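Local coordinates for helicase-like protein (Bacteroides thetaiotaomicron, PDB 2FG1) that is a macrodomain protein that probably removes ADP-ribose from ADP-ribosylated thymidine in DNA, at residues G32-G35 with A41-K44; T14-I17 with V23-H26; V121-I126 with E144-K149. All coordinates share one frame; numbering follows the deposited sequence.

Interaction 2 comes first along the chain. It folds the loop after strand 7-10 back onto strand 22-29. Interaction 1 follows, closing an equally short stretch of chain between the loop after that strand and the next helix, 38-45. Interaction 3 comes last and joins strand 120-123 to helix 135-147. The three loops run in series and neither nest nor cross. Interactions 1 and 2 touch where H26 of strand 22-29 packs against W34 and L42, and T14 against helix 38-45. Interactions 2 and 3 share the sheet, since strands 22-29 and 120-123 are neighbours in it. Interactions 1 and 3 lie on opposite sides of the chain's centre, about 21 Å apart between centres.

Interaction 1. Residues G32-G35 with A41-K44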
ATOM      1  N   GLY A  32     -11.909   7.539  -5.210  1.00 19.20           N
ATOM      2  CA  GLY A  32     -12.611   6.305  -5.523  1.00 18.89           C
ATOM      3  C   GLY A  32     -12.227   5.672  -6.849  1.00 18.81           C
ATOM      4  O   GLY A  32     -12.893   4.744  -7.301  1.00 19.38           O
ATOM      5  N   GLY A  33     -11.147   6.139  -7.476  1.00 18.03           N
ATOM      6  CA  GLY A  33     -10.707   5.563  -8.754  1.00 17.74           C
ATOM      7  C   GLY A  33      -9.974   4.255  -8.568  1.00 17.55           C
ATOM      8  O   GLY A  33      -9.103   4.155  -7.703  1.00 18.33           O
ATOM      9  N   TRP A  34     -10.310   3.250  -9.374  1.00 17.19           N
ATOM     10  CA  TRP A  34      -9.618   1.967  -9.311  1.00 17.57           C
ATOM     11  C   TRP A  34      -9.585   1.408 -10.720  1.00 18.49           C
ATOM     12  O   TRP A  34     -10.503   0.717 -11.158  1.00 19.26           O
ATOM     13  CB  TRP A  34     -10.345   1.051  -8.323  1.00 17.62           C
ATOM     14  CG  TRP A  34      -9.732  -0.301  -8.045  1.00 17.11           C
ATOM     15  CD1 TRP A  34      -9.654  -1.377  -8.892  1.00 17.95           C
ATOM     16  CD2 TRP A  34      -9.195  -0.742  -6.788  1.00 17.12           C
ATOM     17  NE1 TRP A  34      -9.086  -2.458  -8.241  1.00 18.63           N
ATOM     18  CE2 TRP A  34      -8.795  -2.088  -6.951  1.00 17.40           C
ATOM     19  CE3 TRP A  34      -8.999  -0.124  -5.547  1.00 17.86           C
ATOM     20  CZ2 TRP A  34      -8.205  -2.818  -5.920  1.00 18.18           C
ATOM     21  CZ3 TRP A  34      -8.438  -0.863  -4.517  1.00 17.92           C
ATOM     22  CH2 TRP A  34      -8.049  -2.191  -4.711  1.00 17.55           C
ATOM     23  N   GLY A  35      -8.538   1.741 -11.463  1.00 19.32           N
ATOM     24  CA  GLY A  35      -8.501   1.352 -12.868  1.00 20.45           C
ATOM     25  C   GLY A  35      -7.156   1.357 -13.569  1.00 21.13           C
ATOM     26  O   GLY A  35      -7.093   1.054 -14.755  1.00 20.86           O
ATOM     27  N   ALA A  41      -3.716  -5.697 -11.196  1.00 20.74           N
ATOM     28  CA  ALA A  41      -3.138  -6.966 -10.772  1.00 20.76           C
ATOM     29  C   ALA A  41      -3.908  -7.548  -9.579  1.00 19.89           C
ATOM     30  O   ALA A  41      -4.180  -8.745  -9.531  1.00 20.14           O
ATOM     31  CB  ALA A  41      -1.647  -6.800 -10.438  1.00 21.70           C
ATOM     32  N   LEU A  42      -4.275  -6.697  -8.633  1.00 19.34           N
ATOM     33  CA  LEU A  42      -5.082  -7.141  -7.496  1.00 19.43           C
ATOM     34  C   LEU A  42      -6.405  -7.723  -7.958  1.00 19.55           C
ATOM     35  O   LEU A  42      -6.763  -8.832  -7.571  1.00 19.16           O
ATOM     36  CB  LEU A  42      -5.358  -5.993  -6.527  1.00 20.07           C
ATOM     37  CG  LEU A  42      -4.247  -5.619  -5.559  1.00 20.54           C
ATOM     38  CD1 LEU A  42      -4.622  -4.333  -4.866  1.00 21.28           C
ATOM     39  CD2 LEU A  42      -4.011  -6.720  -4.526  1.00 20.68           C
ATOM     40  N   SER A  43      -7.126  -6.998  -8.816  1.00 18.99           N
ATOM     41  CA  SER A  43      -8.468  -7.418  -9.210  1.00 19.80           C
ATOM     42  C   SER A  43      -8.487  -8.666 -10.105  1.00 20.27           C
ATOM     43  O   SER A  43      -9.483  -9.377 -10.135  1.00 20.43           O
ATOM     44  CB  SER A  43      -9.243  -6.251  -9.824  1.00 19.19           C
ATOM     45  OG  SER A  43      -9.571  -5.304  -8.819  1.00 18.61           O
ATOM     46  N   LYS A  44      -7.385  -8.916 -10.806  0.50 20.29           N
ATOM     47  CA  LYS A  44      -7.188 -10.155 -11.546  0.50 21.09           C
ATOM     48  C   LYS A  44      -7.309 -11.350 -10.594  0.50 20.68           C
ATOM     49  O   LYS A  44      -7.947 -12.358 -10.924  0.50 20.82           O
ATOM     50  CB  LYS A  44      -5.804 -10.128 -12.206  0.50 21.19           C
ATOM     51  CG  LYS A  44      -5.574 -11.173 -13.287  0.50 23.16           C
ATOM     52  CD  LYS A  44      -4.300 -10.867 -14.073  0.50 24.25           C
ATOM     53  CE  LYS A  44      -4.518  -9.734 -15.073  0.50 26.73           C
ATOM     54  NZ  LYS A  44      -3.245  -9.269 -15.694  0.50 28.94           N
TER
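This is a short-range loop-to-helix contact with a polar and an apolar half, in which W34 meets L42 and S43. W34 lies in the glycine-rich loop after strand 22-29, and its partners lie on helix 38-45, which follows at once. The indole carries the whole loop side of the contact. Its CG stands anti to the backbone N, with chi1 at -176°, and this carries the ring out toward the helix. At the ring edge, W34 NE1 donates its hydrogen to S43 OG over 2.9 Å. The bond is bent, with an N-H...O angle of 146°. The oxygen stays near the plane of the indole but is tilted 23° out of it. The apolar half lies beside this bond. L42 CD1 approaches W34 obliquely and sits 4.0 Å from both CZ2 and CH2. The two side chains cross at about a right angle, and only this one leucine methyl reaches the benzo part of the ring.

W34 is buried, and other rings help to hold it. H26 meets it nearly at right angles, and Y53 of helix 48-59 also packs against it. With an alanine at W34, S43 OG would probably lose its indole donor, and a gap would open beside the L42 methyl.

In macrodomains the glycine-rich loop at this point of the chain usually helps to line the ADP-ribose pocket, and the same is probable here. S43 OG has a second partner, E50 OE1 on helix 48-59, and a single hydroxyl thus links the loop to two helices. The buried indole N-H is satisfied by S43 OG, and the bond at its edge helps to fix the rotation of the ring.

Interaction 2. Residues T14-I17 with V23-H26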
ATOM      1  N   THR A  14       1.241  -9.512  -5.787  1.00 19.79           N
ATOM      2  CA  THR A  14       0.000 -10.283  -5.569  1.00 20.17           C
ATOM      3  C   THR A  14       0.280 -11.777  -5.414  1.00 20.38           C
ATOM      4  O   THR A  14      -0.641 -12.554  -5.116  1.00 21.34           O
ATOM      5  CB  THR A  14      -1.084 -10.051  -6.654  1.00 20.13           C
ATOM      6  OG1 THR A  14      -0.652 -10.604  -7.897  1.00 22.03           O
ATOM      7  CG2 THR A  14      -1.382  -8.568  -6.824  1.00 21.65           C
ATOM      8  N   ALA A  15       1.541 -12.172  -5.612  1.00 19.49           N
ATOM      9  CA  ALA A  15       1.987 -13.539  -5.361  1.00 19.67           C
ATOM     10  C   ALA A  15       3.138 -13.492  -4.348  1.00 19.82           C
ATOM     11  O   ALA A  15       4.291 -13.775  -4.690  1.00 20.01           O
ATOM     12  CB  ALA A  15       2.428 -14.208  -6.657  1.00 20.63           C
ATOM     13  N   PRO A  16       2.842 -13.085  -3.103  1.00 19.51           N
ATOM     14  CA  PRO A  16       3.928 -12.790  -2.158  1.00 20.02           C
ATOM     15  C   PRO A  16       4.674 -14.024  -1.660  1.00 20.17           C
ATOM     16  O   PRO A  16       4.079 -15.100  -1.499  1.00 21.64           O
ATOM     17  CB  PRO A  16       3.204 -12.103  -1.006  1.00 19.97           C
ATOM     18  CG  PRO A  16       1.812 -12.689  -1.044  1.00 20.27           C
ATOM     19  CD  PRO A  16       1.512 -12.836  -2.506  1.00 20.02           C
ATOM     20  N   ILE A  17       5.973 -13.861  -1.432  1.00 19.68           N
ATOM     21  CA  ILE A  17       6.849 -14.958  -1.030  1.00 20.31           C
ATOM     22  C   ILE A  17       6.750 -15.287   0.451  1.00 20.20           C
ATOM     23  O   ILE A  17       6.177 -14.534   1.236  1.00 19.90           O
ATOM     24  CB  ILE A  17       8.337 -14.644  -1.355  1.00 20.21           C
ATOM     25  CG1 ILE A  17       8.850 -13.485  -0.490  1.00 21.47           C
ATOM     26  CG2 ILE A  17       8.510 -14.397  -2.859  1.00 22.04           C
ATOM     27  CD1 ILE A  17      10.373 -13.340  -0.433  1.00 21.73           C
ATOM     28  N   VAL A  23       0.687  -9.059   4.544  1.00 18.09           N
ATOM     29  CA  VAL A  23      -0.135  -7.897   4.186  1.00 18.41           C
ATOM     30  C   VAL A  23       0.442  -7.284   2.918  1.00 18.21           C
ATOM     31  O   VAL A  23       1.616  -6.865   2.896  1.00 18.71           O
ATOM     32  CB  VAL A  23      -0.169  -6.840   5.314  1.00 19.07           C
ATOM     33  CG1 VAL A  23      -1.035  -5.652   4.915  1.00 20.31           C
ATOM     34  CG2 VAL A  23      -0.702  -7.450   6.613  1.00 20.43           C
ATOM     35  N   ILE A  24      -0.367  -7.243   1.862  1.00 17.98           N
ATOM     36  CA  ILE A  24       0.019  -6.575   0.619  1.00 18.27           C
ATOM     37  C   ILE A  24      -0.446  -5.128   0.718  1.00 18.41           C
ATOM     38  O   ILE A  24      -1.652  -4.870   0.861  1.00 18.85           O
ATOM     39  CB  ILE A  24      -0.651  -7.245  -0.593  1.00 18.09           C
ATOM     40  CG1 ILE A  24      -0.165  -8.684  -0.751  1.00 18.88           C
ATOM     41  CG2 ILE A  24      -0.384  -6.449  -1.888  1.00 19.56           C
ATOM     42  CD1 ILE A  24      -1.079  -9.540  -1.620  1.00 19.86           C
ATOM     43  N   THR A  25       0.483  -4.180   0.643  1.00 17.92           N
ATOM     44  CA  THR A  25       0.165  -2.762   0.809  1.00 17.99           C
ATOM     45  C   THR A  25       0.275  -2.041  -0.519  1.00 18.11           C
ATOM     46  O   THR A  25       1.256  -2.223  -1.238  1.00 18.64           O
ATOM     47  CB  THR A  25       1.129  -2.064   1.789  1.00 18.98           C
ATOM     48  OG1 THR A  25       2.476  -2.192   1.308  1.00 19.05           O
ATOM     49  CG2 THR A  25       1.054  -2.669   3.171  1.00 20.25           C
ATOM     50  N   HIS A  26      -0.695  -1.185  -0.835  1.00 17.72           N
ATOM     51  CA  HIS A  26      -0.600  -0.379  -2.051  1.00 17.73           C
ATOM     52  C   HIS A  26      -1.318   0.953  -1.844  1.00 18.11           C
ATOM     53  O   HIS A  26      -2.119   1.102  -0.926  1.00 17.91           O
ATOM     54  CB  HIS A  26      -1.147  -1.164  -3.248  1.00 18.39           C
ATOM     55  CG  HIS A  26      -2.625  -1.327  -3.210  1.00 18.12           C
ATOM     56  ND1 HIS A  26      -3.444  -0.780  -4.170  1.00 18.82           N
ATOM     57  CD2 HIS A  26      -3.436  -1.903  -2.291  1.00 18.67           C
ATOM     58  CE1 HIS A  26      -4.705  -1.034  -3.856  1.00 18.70           C
ATOM     59  NE2 HIS A  26      -4.727  -1.706  -2.718  1.00 18.27           N
TER
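T14 and P16 meet segment 23-26 through a single side chain, I24. V23 points away from the loop and packs on F113 and T114. I24 comes next and faces the loop. Its CG1 branch lies beside the backbone N, with chi1 at -64°, and the chain is extended beyond it, so CD1 is the atom that reaches across. I24 CD1 rests 4.2 Å from T14 CA. It also lies 4.3 Å from P16 CD. The contact is purely apolar, and one methyl serves both loop residues. T25 turns to the other face of the sheet, onto V110. H26 returns to the face of I24, where its NE2 is hydrogen-bonded to N81 OD1.

Polar bonds anchor the loop as well: T14 OG1 is hydrogen-bonded to D12 OD1, and T14 O to K45 NZ of helix 38-45. Strand 22-29 runs between strands 120-123 and 77-85. Helix 38-45 covers the face that carries I24, with F38 touching both I24 and T14, while helix 100-117 covers the opposite face.

Interaction 3. Residues V121-I126 with E144-K149; sequences VHMPRI and EELITK
The beta-alpha-beta unit of strand 120-123, helix 135-147 and strand 153-157 is held together here, where V121 and M123 meet L146 of the helix. The contact is buried and apolar, and one methyl of L146 does all the touching. L146 CD1 lies 4.0 Å from V121 CG1. It is almost as near the other valine methyl, at 4.1 Å from V121 CG2. V121 holds CG1 anti to the backbone N, with chi1 at 169°, and this turns both methyls to the helix. The two side chains cross at about a right angle. M123, a selenomethionine, adds a looser touch, with its CE 4.4 Å from L146 CD1.

The helix has a wider pi-type turn at 144-147, and polar bonds tie T148 and K149 back to it. T148 OG1 donates to E144 O over 2.7 Å, from above the carbonyl plane. In one of its two conformers, K149 NZ folds back to E145 O, so this tie is tentative. The same amine then forms a salt bridge with E145 OE1, within which the hydrogen bond is weak. E145 has a further tie, because its OE2 pairs with R104 and K108 of helix 100-117.

Strand 120-123 lies between strands 22-29 and 153-157 in the sheet. Helices 135-147 and 100-117 pack together over the face that carries V121: L107 touches L146, while V110 and T114 touch V121. L146 reaches on to V153 of strand 153-157, which completes the unit.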
ATOM      1  N   VAL A 121       5.171  -7.506   5.324  1.00 17.43           N
ATOM      2  CA  VAL A 121       4.629  -6.587   4.318  1.00 17.63           C
ATOM      3  C   VAL A 121       5.211  -6.877   2.941  1.00 17.44           C
ATOM      4  O   VAL A 121       6.406  -7.172   2.800  1.00 17.44           O
ATOM      5  CB  VAL A 121       4.866  -5.127   4.748  1.00 17.84           C
ATOM      6  CG1 VAL A 121       4.576  -4.127   3.624  1.00 18.37           C
ATOM      7  CG2 VAL A 121       3.997  -4.804   5.955  1.00 19.22           C
ATOM      8  N   HIS A 122       4.340  -6.792   1.938  1.00 17.16           N
ATOM      9  CA  HIS A 122       4.660  -7.116   0.558  1.00 17.02           C
ATOM     10  C   HIS A 122       4.087  -6.022  -0.315  1.00 17.25           C
ATOM     11  O   HIS A 122       2.915  -5.671  -0.172  1.00 17.77           O
ATOM     12  CB  HIS A 122       4.073  -8.486   0.224  1.00 17.55           C
ATOM     13  CG  HIS A 122       4.633  -9.557   1.096  1.00 16.78           C
ATOM     14  ND1 HIS A 122       5.704 -10.332   0.716  1.00 17.27           N
ATOM     15  CD2 HIS A 122       4.353  -9.887   2.379  1.00 17.66           C
ATOM     16  CE1 HIS A 122       6.029 -11.137   1.713  1.00 17.64           C
ATOM     17  NE2 HIS A 122       5.229 -10.881   2.736  1.00 17.56           N
HETATM   18  N   MSE A 123       4.896  -5.463  -1.211  1.00 17.14           N
HETATM   19  CA  MSE A 123       4.430  -4.298  -1.950  1.00 17.99           C
HETATM   20  C   MSE A 123       5.070  -4.164  -3.304  1.00 17.86           C
HETATM   21  O   MSE A 123       6.197  -4.593  -3.506  1.00 17.23           O
HETATM   22  CB  MSE A 123       4.696  -3.024  -1.142  1.00 17.90           C
HETATM   23  CG  MSE A 123       6.179  -2.732  -0.890  1.00 18.45           C
HETATM   24 SE   MSE A 123       6.521  -1.000  -0.172  0.90 22.85          SE
HETATM   25  CE  MSE A 123       5.931  -1.241   1.624  1.00 20.42           C
ATOM     26  N   PRO A 124       4.366  -3.503  -4.240  1.00 18.23           N
ATOM     27  CA  PRO A 124       5.047  -3.032  -5.446  1.00 18.92           C
ATOM     28  C   PRO A 124       5.897  -1.799  -5.088  1.00 19.80           C
ATOM     29  O   PRO A 124       5.995  -1.442  -3.900  1.00 19.67           O
ATOM     30  CB  PRO A 124       3.877  -2.662  -6.367  1.00 19.40           C
ATOM     31  CG  PRO A 124       2.821  -2.166  -5.398  1.00 18.99           C
ATOM     32  CD  PRO A 124       2.946  -3.084  -4.192  1.00 18.79           C
ATOM     33  N   ARG A 125       6.521  -1.171  -6.089  1.00 20.51           N
ATOM     34  CA  ARG A 125       7.248   0.085  -5.853  0.50 21.12           C
ATOM     35  C   ARG A 125       6.231   1.204  -5.694  1.00 21.40           C
ATOM     36  O   ARG A 125       5.959   1.978  -6.615  1.00 21.86           O
ATOM     37  CB  ARG A 125       8.218   0.418  -6.995  0.50 21.05           C
ATOM     38  CG  ARG A 125       9.267  -0.642  -7.268  0.50 21.09           C
ATOM     39  CD  ARG A 125      10.345  -0.139  -8.223  0.50 22.40           C
ATOM     40  NE  ARG A 125      11.334   0.686  -7.534  0.50 26.07           N
ATOM     41  CZ  ARG A 125      12.423   0.217  -6.924  0.50 25.43           C
ATOM     42  NH1 ARG A 125      13.257   1.051  -6.333  0.50 26.12           N
ATOM     43  NH2 ARG A 125      12.682  -1.083  -6.895  0.50 25.04           N
ATOM     44  N   ILE A 126       5.638   1.264  -4.499  0.70 20.78           N
ATOM     45  CA  ILE A 126       4.490   2.140  -4.237  0.70 20.64           C
ATOM     46  C   ILE A 126       4.824   3.611  -4.512  0.70 21.22           C
ATOM     47  O   ILE A 126       5.880   4.118  -4.126  0.70 21.92           O
ATOM     48  CB  ILE A 126       3.900   1.949  -2.810  0.70 20.19           C
ATOM     49  CG1 ILE A 126       4.936   2.295  -1.724  0.70 19.28           C
ATOM     50  CG2 ILE A 126       3.345   0.516  -2.624  0.70 18.28           C
ATOM     51  CD1 ILE A 126       4.351   2.341  -0.314  0.70 19.66           C
ATOM     52  N   GLU A 144      11.666   3.670   8.083  1.00 16.69           N
ATOM     53  CA  GLU A 144      11.348   4.212   9.390  1.00 16.57           C
ATOM     54  C   GLU A 144      10.103   3.576   9.998  1.00 16.77           C
ATOM     55  O   GLU A 144      10.094   3.248  11.188  1.00 17.62           O
ATOM     56  CB  GLU A 144      11.167   5.716   9.286  1.00 16.20           C
ATOM     57  CG  GLU A 144      12.451   6.431   8.945  1.00 16.32           C
ATOM     58  CD  GLU A 144      12.226   7.881   8.608  1.00 18.03           C
ATOM     59  OE1 GLU A 144      11.107   8.391   8.803  1.00 19.17           O
ATOM     60  OE2 GLU A 144      13.190   8.521   8.148  1.00 19.82           O
ATOM     61  N   GLU A 145       9.052   3.427   9.202  1.00 16.31           N
ATOM     62  CA  GLU A 145       7.766   3.003   9.758  1.00 16.66           C
ATOM     63  C   GLU A 145       7.619   1.501   9.916  1.00 17.60           C
ATOM     64  O   GLU A 145       6.792   1.069  10.714  1.00 18.35           O
ATOM     65  CB  GLU A 145       6.594   3.570   8.945  1.00 16.33           C
ATOM     66  CG  GLU A 145       6.470   5.092   8.988  1.00 16.72           C
ATOM     67  CD  GLU A 145       6.218   5.661  10.383  1.00 16.66           C
ATOM     68  OE1 GLU A 145       5.911   4.889  11.323  1.00 17.99           O
ATOM     69  OE2 GLU A 145       6.324   6.888  10.552  1.00 16.55           O
ATOM     70  N   LEU A 146       8.382   0.709   9.163  1.00 16.99           N
ATOM     71  CA  LEU A 146       8.231  -0.755   9.190  1.00 17.27           C
ATOM     72  C   LEU A 146       9.511  -1.483   9.573  1.00 17.43           C
ATOM     73  O   LEU A 146       9.547  -2.216  10.565  1.00 17.41           O
ATOM     74  CB  LEU A 146       7.681  -1.285   7.852  1.00 17.84           C
ATOM     75  CG  LEU A 146       6.302  -0.754   7.448  1.00 18.29           C
ATOM     76  CD1 LEU A 146       5.945  -1.205   6.045  1.00 19.91           C
ATOM     77  CD2 LEU A 146       5.204  -1.158   8.450  1.00 20.21           C
ATOM     78  N   ILE A 147      10.566  -1.278   8.793  1.00 17.77           N
ATOM     79  CA  ILE A 147      11.801  -2.043   8.970  1.00 18.49           C
ATOM     80  C   ILE A 147      12.386  -1.915  10.376  1.00 18.54           C
ATOM     81  O   ILE A 147      12.844  -2.900  10.960  1.00 18.46           O
ATOM     82  CB  ILE A 147      12.848  -1.622   7.911  1.00 18.46           C
ATOM     83  CG1 ILE A 147      12.419  -2.088   6.518  1.00 19.61           C
ATOM     84  CG2 ILE A 147      14.253  -2.127   8.256  1.00 19.76           C
ATOM     85  CD1 ILE A 147      12.375  -3.604   6.331  1.00 18.99           C
ATOM     86  N   THR A 148      12.363  -0.709  10.929  1.00 18.94           N
ATOM     87  CA  THR A 148      12.968  -0.463  12.238  1.00 20.89           C
ATOM     88  C   THR A 148      12.235  -1.140  13.397  1.00 21.09           C
ATOM     89  O   THR A 148      12.776  -1.204  14.516  1.00 21.86           O
ATOM     90  CB  THR A 148      13.072   1.042  12.537  1.00 21.35           C
ATOM     91  OG1 THR A 148      11.754   1.602  12.573  1.00 23.78           O
ATOM     92  CG2 THR A 148      13.928   1.745  11.485  1.00 23.23           C
ATOM     93  N   LYS A 149      11.022  -1.627  13.131  1.00 21.17           N
ATOM     94  CA  LYS A 149      10.237  -2.349  14.132  0.50 21.14           C
ATOM     95  C   LYS A 149      10.281  -3.847  13.896  1.00 21.34           C
ATOM     96  O   LYS A 149       9.475  -4.599  14.445  1.00 21.39           O
ATOM     97  CB  LYS A 149       8.791  -1.864  14.129  0.50 21.93           C
ATOM     98  CG  LYS A 149       8.649  -0.441  14.586  0.50 20.65           C
ATOM     99  CD  LYS A 149       7.532   0.230  13.853  0.50 20.89           C
ATOM    100  CE  LYS A 149       7.930   1.658  13.579  0.50 19.08           C
ATOM    101  NZ  LYS A 149       6.792   2.446  13.067  0.50 16.25           N
TER